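Local coordinates for chorismate mutase protein (Bartonella henselae, PDB 3RMI) that probably catalyses the rearrangement of chorismate to prephenate, a step on the route to phenylalanine and tyrosine, and binds D-malate in this crystal, at residues Arg35-Lys46 and Ile87-Ile98. Sequence-based numbering, arbitrary orientation.
With MLT (D-malate), chain D; EDO (1,2-ethanediol), chain B.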
loop_
_atom_site.group_PDB
_atom_site.type_symbol
_atom_site.label_atom_id
_atom_site.label_comp_id
_atom_site.label_asym_id
_atom_site.label_seq_id
_atom_site.Cartn_x
_atom_site.Cartn_y
_atom_site.Cartn_z
ATOM N N ARG A 35 1.253 -5.210 -9.770
ATOM C CA ARG A 35 0.681 -3.914 -10.173
ATOM C C ARG A 35 1.724 -3.094 -10.899
ATOM O O ARG A 35 1.415 -2.442 -11.911
ATOM C CB ARG A 35 0.238 -3.122 -8.962
ATOM C CG ARG A 35 -0.731 -1.963 -9.292
ATOM C CD ARG A 35 -0.856 -1.058 -8.109
ATOM N NE ARG A 35 -1.902 -0.051 -8.227
ATOM C CZ ARG A 35 -1.798 1.074 -8.944
ATOM N NH1 ARG A 35 -0.726 1.329 -9.684
ATOM N NH2 ARG A 35 -2.784 1.934 -8.943
ATOM N N PHE A 36 2.964 -3.126 -10.380
ATOM C CA PHE A 36 4.054 -2.376 -10.993
ATOM C C PHE A 36 4.531 -3.000 -12.318
ATOM O O PHE A 36 5.003 -2.293 -13.199
ATOM C CB PHE A 36 5.193 -2.139 -9.990
ATOM C CG PHE A 36 4.988 -0.907 -9.167
ATOM C CD1 PHE A 36 5.299 0.346 -9.691
ATOM C CD2 PHE A 36 4.376 -0.973 -7.928
ATOM C CE1 PHE A 36 5.070 1.499 -8.957
ATOM C CE2 PHE A 36 4.121 0.188 -7.188
ATOM C CZ PHE A 36 4.478 1.415 -7.708
ATOM N N ARG A 37 4.383 -4.314 -12.476
ATOM C CA ARG A 37 4.598 -4.926 -13.763
ATOM C C ARG A 37 3.612 -4.330 -14.761
ATOM O O ARG A 37 4.014 -3.964 -15.850
ATOM C CB ARG A 37 4.492 -6.453 -13.693
ATOM C CG ARG A 37 5.856 -7.085 -13.423
ATOM C CD ARG A 37 5.819 -8.438 -12.661
ATOM N NE ARG A 37 5.366 -9.556 -13.504
ATOM C CZ ARG A 37 6.135 -10.348 -14.253
ATOM N NH1 ARG A 37 7.445 -10.175 -14.313
ATOM N NH2 ARG A 37 5.579 -11.328 -14.961
ATOM N N CYS A 38 2.351 -4.162 -14.369
ATOM C CA CYS A 38 1.348 -3.572 -15.274
ATOM C C CYS A 38 1.610 -2.133 -15.561
ATOM O O CYS A 38 1.609 -1.744 -16.709
ATOM C CB CYS A 38 -0.061 -3.668 -14.715
ATOM S SG CYS A 38 -0.690 -5.284 -14.818
ATOM N N THR A 39 1.831 -1.330 -14.531
ATOM C CA THR A 39 2.036 0.098 -14.770
ATOM C C THR A 39 3.312 0.348 -15.532
ATOM O O THR A 39 3.450 1.388 -16.156
ATOM C CB THR A 39 2.063 0.931 -13.495
ATOM O OG1 THR A 39 3.079 0.431 -12.606
ATOM C CG2 THR A 39 0.703 0.933 -12.831
ATOM N N GLN A 40 4.261 -0.563 -15.483
ATOM C CA GLN A 40 5.485 -0.401 -16.272
ATOM C C GLN A 40 5.227 -0.736 -17.726
ATOM O O GLN A 40 5.849 -0.149 -18.616
ATOM C CB GLN A 40 6.647 -1.255 -15.708
ATOM C CG GLN A 40 7.321 -0.596 -14.474
ATOM C CD GLN A 40 8.152 -1.567 -13.564
ATOM O OE1 GLN A 40 8.580 -2.653 -13.989
ATOM N NE2 GLN A 40 8.387 -1.149 -12.320
ATOM N N ALA A 41 4.321 -1.682 -17.974
ATOM C CA ALA A 41 3.900 -1.963 -19.329
ATOM C C ALA A 41 3.119 -0.746 -19.871
ATOM O O ALA A 41 3.301 -0.363 -21.018
ATOM C CB ALA A 41 3.094 -3.259 -19.411
ATOM N N ILE A 42 2.333 -0.082 -19.031
ATOM C CA ILE A 42 1.680 1.177 -19.428
ATOM C C ILE A 42 2.721 2.251 -19.697
ATOM O O ILE A 42 2.604 2.978 -20.670
ATOM C CB ILE A 42 0.634 1.685 -18.383
ATOM C CG1 ILE A 42 -0.556 0.717 -18.325
ATOM C CG2 ILE A 42 0.143 3.132 -18.731
ATOM C CD1 ILE A 42 -1.585 1.038 -17.218
ATOM N N GLY A 43 3.751 2.351 -18.857
ATOM C CA GLY A 43 4.804 3.369 -19.069
ATOM C C GLY A 43 5.504 3.264 -20.426
ATOM O O GLY A 43 5.778 4.291 -21.090
ATOM N N ARG A 44 5.781 2.037 -20.854
ATOM C CA ARG A 44 6.475 1.788 -22.127
ATOM C C ARG A 44 5.565 2.184 -23.314
ATOM O O ARG A 44 5.989 2.846 -24.269
ATOM C CB ARG A 44 6.921 0.311 -22.234
ATOM C CG ARG A 44 8.042 -0.083 -21.225
ATOM C CD ARG A 44 8.699 -1.437 -21.549
ATOM N NE ARG A 44 7.754 -2.527 -21.286
ATOM C CZ ARG A 44 7.534 -3.092 -20.084
ATOM N NH1 ARG A 44 8.190 -2.684 -18.992
ATOM N NH2 ARG A 44 6.635 -4.070 -19.968
ATOM N N LEU A 45 4.312 1.779 -23.207
ATOM C CA LEU A 45 3.295 2.111 -24.172
ATOM C C LEU A 45 3.133 3.643 -24.257
ATOM O O LEU A 45 3.189 4.239 -25.343
ATOM C CB LEU A 45 2.002 1.416 -23.747
ATOM C CG LEU A 45 1.213 0.622 -24.786
ATOM C CD1 LEU A 45 2.091 -0.380 -25.620
ATOM C CD2 LEU A 45 0.075 -0.081 -24.082
ATOM N N LYS A 46 2.988 4.297 -23.108
ATOM C CA LYS A 46 2.836 5.757 -23.115
ATOM C C LYS A 46 4.056 6.397 -23.752
ATOM O O LYS A 46 3.911 7.294 -24.559
ATOM C CB LYS A 46 2.632 6.329 -21.708
ATOM C CG LYS A 46 1.250 6.030 -21.064
ATOM C CD LYS A 46 1.137 6.758 -19.732
ATOM C CE LYS A 46 -0.220 6.626 -19.113
ATOM N NZ LYS A 46 -0.375 7.612 -17.979
ATOM N N ILE A 87 0.685 5.479 -4.243
ATOM C CA ILE A 87 1.092 4.582 -5.309
ATOM C C ILE A 87 1.237 5.342 -6.641
ATOM O O ILE A 87 2.211 5.160 -7.376
ATOM C CB ILE A 87 0.108 3.429 -5.480
ATOM C CG1 ILE A 87 0.046 2.584 -4.206
ATOM C CG2 ILE A 87 0.532 2.551 -6.613
ATOM C CD1 ILE A 87 1.398 1.949 -3.850
ATOM N N ILE A 88 0.295 6.221 -6.936
ATOM C CA ILE A 88 0.288 6.892 -8.244
ATOM C C ILE A 88 1.486 7.800 -8.405
ATOM O O ILE A 88 1.997 7.968 -9.504
ATOM C CB ILE A 88 -0.963 7.715 -8.427
ATOM C CG1 ILE A 88 -2.165 6.808 -8.672
ATOM C CG2 ILE A 88 -0.783 8.758 -9.569
ATOM C CD1 ILE A 88 -3.511 7.629 -8.718
ATOM N N LYS A 89 1.938 8.396 -7.312
ATOM C CA LYS A 89 3.134 9.266 -7.347
ATOM C C LYS A 89 4.379 8.458 -7.778
ATOM O O LYS A 89 5.224 8.940 -8.546
ATOM C CB LYS A 89 3.345 9.882 -5.956
ATOM C CG LYS A 89 4.242 11.100 -5.872
ATOM C CD LYS A 89 4.572 11.437 -4.405
ATOM C CE LYS A 89 5.636 12.526 -4.296
ATOM N NZ LYS A 89 6.258 12.501 -2.926
ATOM N N GLU A 90 4.485 7.221 -7.306
ATOM C CA GLU A 90 5.585 6.387 -7.722
ATOM C C GLU A 90 5.420 6.044 -9.189
ATOM O O GLU A 90 6.375 6.060 -9.952
ATOM C CB GLU A 90 5.615 5.116 -6.897
ATOM C CG GLU A 90 6.775 4.206 -7.234
ATOM C CD GLU A 90 8.131 4.845 -6.971
ATOM O OE1 GLU A 90 8.196 5.849 -6.218
ATOM O OE2 GLU A 90 9.134 4.327 -7.500
ATOM N N VAL A 91 4.195 5.722 -9.579
ATOM C CA VAL A 91 3.908 5.330 -10.963
ATOM C C VAL A 91 4.249 6.455 -11.935
ATOM O O VAL A 91 4.851 6.219 -12.978
ATOM C CB VAL A 91 2.440 4.905 -11.140
ATOM C CG1 VAL A 91 2.099 4.752 -12.624
ATOM C CG2 VAL A 91 2.179 3.583 -10.392
ATOM N N VAL A 92 3.895 7.677 -11.569
ATOM C CA VAL A 92 4.122 8.828 -12.422
ATOM C C VAL A 92 5.627 9.053 -12.565
ATOM O O VAL A 92 6.128 9.294 -13.677
ATOM C CB VAL A 92 3.376 10.078 -11.871
ATOM C CG1 VAL A 92 3.987 11.333 -12.394
ATOM C CG2 VAL A 92 1.878 10.001 -12.211
ATOM N N HIS A 93 6.357 8.942 -11.451
ATOM C CA HIS A 93 7.812 8.922 -11.504
ATOM C C HIS A 93 8.318 7.852 -12.473
ATOM O O HIS A 93 9.183 8.120 -13.309
ATOM C CB HIS A 93 8.436 8.677 -10.113
ATOM C CG HIS A 93 9.941 8.583 -10.132
ATOM N ND1 HIS A 93 10.628 7.450 -9.743
ATOM C CD2 HIS A 93 10.886 9.474 -10.525
ATOM C CE1 HIS A 93 11.928 7.651 -9.882
ATOM N NE2 HIS A 93 12.110 8.872 -10.354
ATOM N N GLN A 94 7.796 6.633 -12.361
ATOM C CA GLN A 94 8.299 5.554 -13.197
ATOM C C GLN A 94 8.003 5.788 -14.669
ATOM O O GLN A 94 8.808 5.430 -15.532
ATOM C CB GLN A 94 7.736 4.218 -12.766
ATOM C CG GLN A 94 8.560 3.557 -11.684
ATOM C CD GLN A 94 8.098 2.128 -11.386
ATOM O OE1 GLN A 94 7.347 1.518 -12.168
ATOM N NE2 GLN A 94 8.538 1.596 -10.250
ATOM N N HIS A 95 6.847 6.380 -14.950
ATOM C CA HIS A 95 6.483 6.715 -16.315
ATOM C C HIS A 95 7.443 7.730 -16.902
ATOM O O HIS A 95 7.841 7.616 -18.055
ATOM C CB HIS A 95 5.052 7.257 -16.369
ATOM C CG HIS A 95 4.000 6.198 -16.255
ATOM N ND1 HIS A 95 2.655 6.482 -16.301
ATOM C CD2 HIS A 95 4.095 4.855 -16.130
ATOM C CE1 HIS A 95 1.965 5.362 -16.199
ATOM N NE2 HIS A 95 2.816 4.358 -16.098
ATOM N N GLU A 96 7.807 8.723 -16.105
ATOM C CA GLU A 96 8.771 9.728 -16.533
ATOM C C GLU A 96 10.163 9.126 -16.749
ATOM O O GLU A 96 10.850 9.498 -17.710
ATOM C CB GLU A 96 8.824 10.890 -15.528
ATOM C CG GLU A 96 7.522 11.725 -15.498
ATOM C CD GLU A 96 7.434 12.744 -14.348
ATOM O OE1 GLU A 96 8.196 12.640 -13.342
ATOM O OE2 GLU A 96 6.569 13.650 -14.463
ATOM N N VAL A 97 10.578 8.197 -15.880
ATOM C CA VAL A 97 11.894 7.542 -16.036
ATOM C C VAL A 97 11.973 6.702 -17.320
ATOM O O VAL A 97 12.973 6.739 -18.041
ATOM C CB VAL A 97 12.285 6.688 -14.794
ATOM C CG1 VAL A 97 13.504 5.786 -15.097
ATOM C CG2 VAL A 97 12.590 7.611 -13.609
ATOM N N ILE A 98 10.909 5.971 -17.618
ATOM C CA ILE A 98 10.847 5.215 -18.860
ATOM C C ILE A 98 10.925 6.143 -20.088
ATOM O O ILE A 98 11.608 5.811 -21.052
ATOM C CB ILE A 98 9.599 4.299 -18.878
ATOM C CG1 ILE A 98 9.777 3.183 -17.825
ATOM C CG2 ILE A 98 9.379 3.695 -20.241
ATOM C CD1 ILE A 98 8.487 2.690 -17.155
HETATM C C1 MLT D . -1.615 4.909 -15.193
HETATM O O1 MLT D . -1.673 5.521 -16.304
HETATM O O2 MLT D . -0.804 5.386 -14.412
HETATM C C2 MLT D . -2.428 3.682 -14.844
HETATM O O3 MLT D . -3.577 3.841 -15.617
HETATM C C3 MLT D . -2.953 3.353 -13.444
HETATM C C4 MLT D . -2.348 4.048 -12.207
HETATM O O4 MLT D . -2.338 5.329 -12.084
HETATM O O5 MLT D . -1.903 3.362 -11.244
HETATM C C1 EDO B . 9.284 -2.263 -8.565
HETATM O O1 EDO B . 10.372 -2.835 -7.828
HETATM C C2 EDO B . 8.614 -1.219 -7.681
HETATM O O2 EDO B . 8.686 0.053 -8.326
HETATM O O HOH W 1 6.107 6.642 -19.991
#
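His-95 NE2 donates to the backbone Thr-39 O (3.0 Å), which lies in the imidazole plane; the bond is bent, 141° at the hydrogen. That carbonyl already takes the helical bond from Gly-43 N, and its two donors come from opposite faces of its plane. Gln-40 NE2 reaches Gln-94 OE1 (2.9 Å) in a straighter bond, keeping the acceptor in its own amide plane, though NE2 stands above the carbonyl plane of Gln-94 and not on a lone pair.

Knobs-into-holes packing runs in both directions. The Phe-36 ring enters the hole between Ile-87, Glu-90, Val-91 and Gln-94, with CE1 3.6 Å from Glu-90 CG and Gln-94 OE1 at its edge. In the reverse sense His-95 sits among Thr-39, Ile-42, Gly-43 and Lys-46, where Gly-43, lacking a side chain, lets the backbones close to 4.6 Å between Gly-43 CA and His-95 CA. A water bridges Gly-43 O and His-95 O.

Segments 35-46 and 87-98, on helices 4-48 and 77-106, cross at -41° in the all-helical, intertwined dimer of AroQ-class chorismate mutases, and their shared flank lines the malate site, probably the active site. Arg-35, with CG anti to the backbone N (chi1 -163°), runs straight on to NE; Ile-87 CG2 lies over one guanidinium face, toward its rim, and malate O5 at the edge, 2.8 Å from both NH1 and NH2. Asp-25 of the second subunit forms a salt bridge with NE. Lys-46, extended beyond CG, passes His-95 to bring NZ to malate O1 (3.0 Å). Arg-58 and Gln-62 of the same chain, and Arg-18 of the second subunit, also hydrogen-bond the malate.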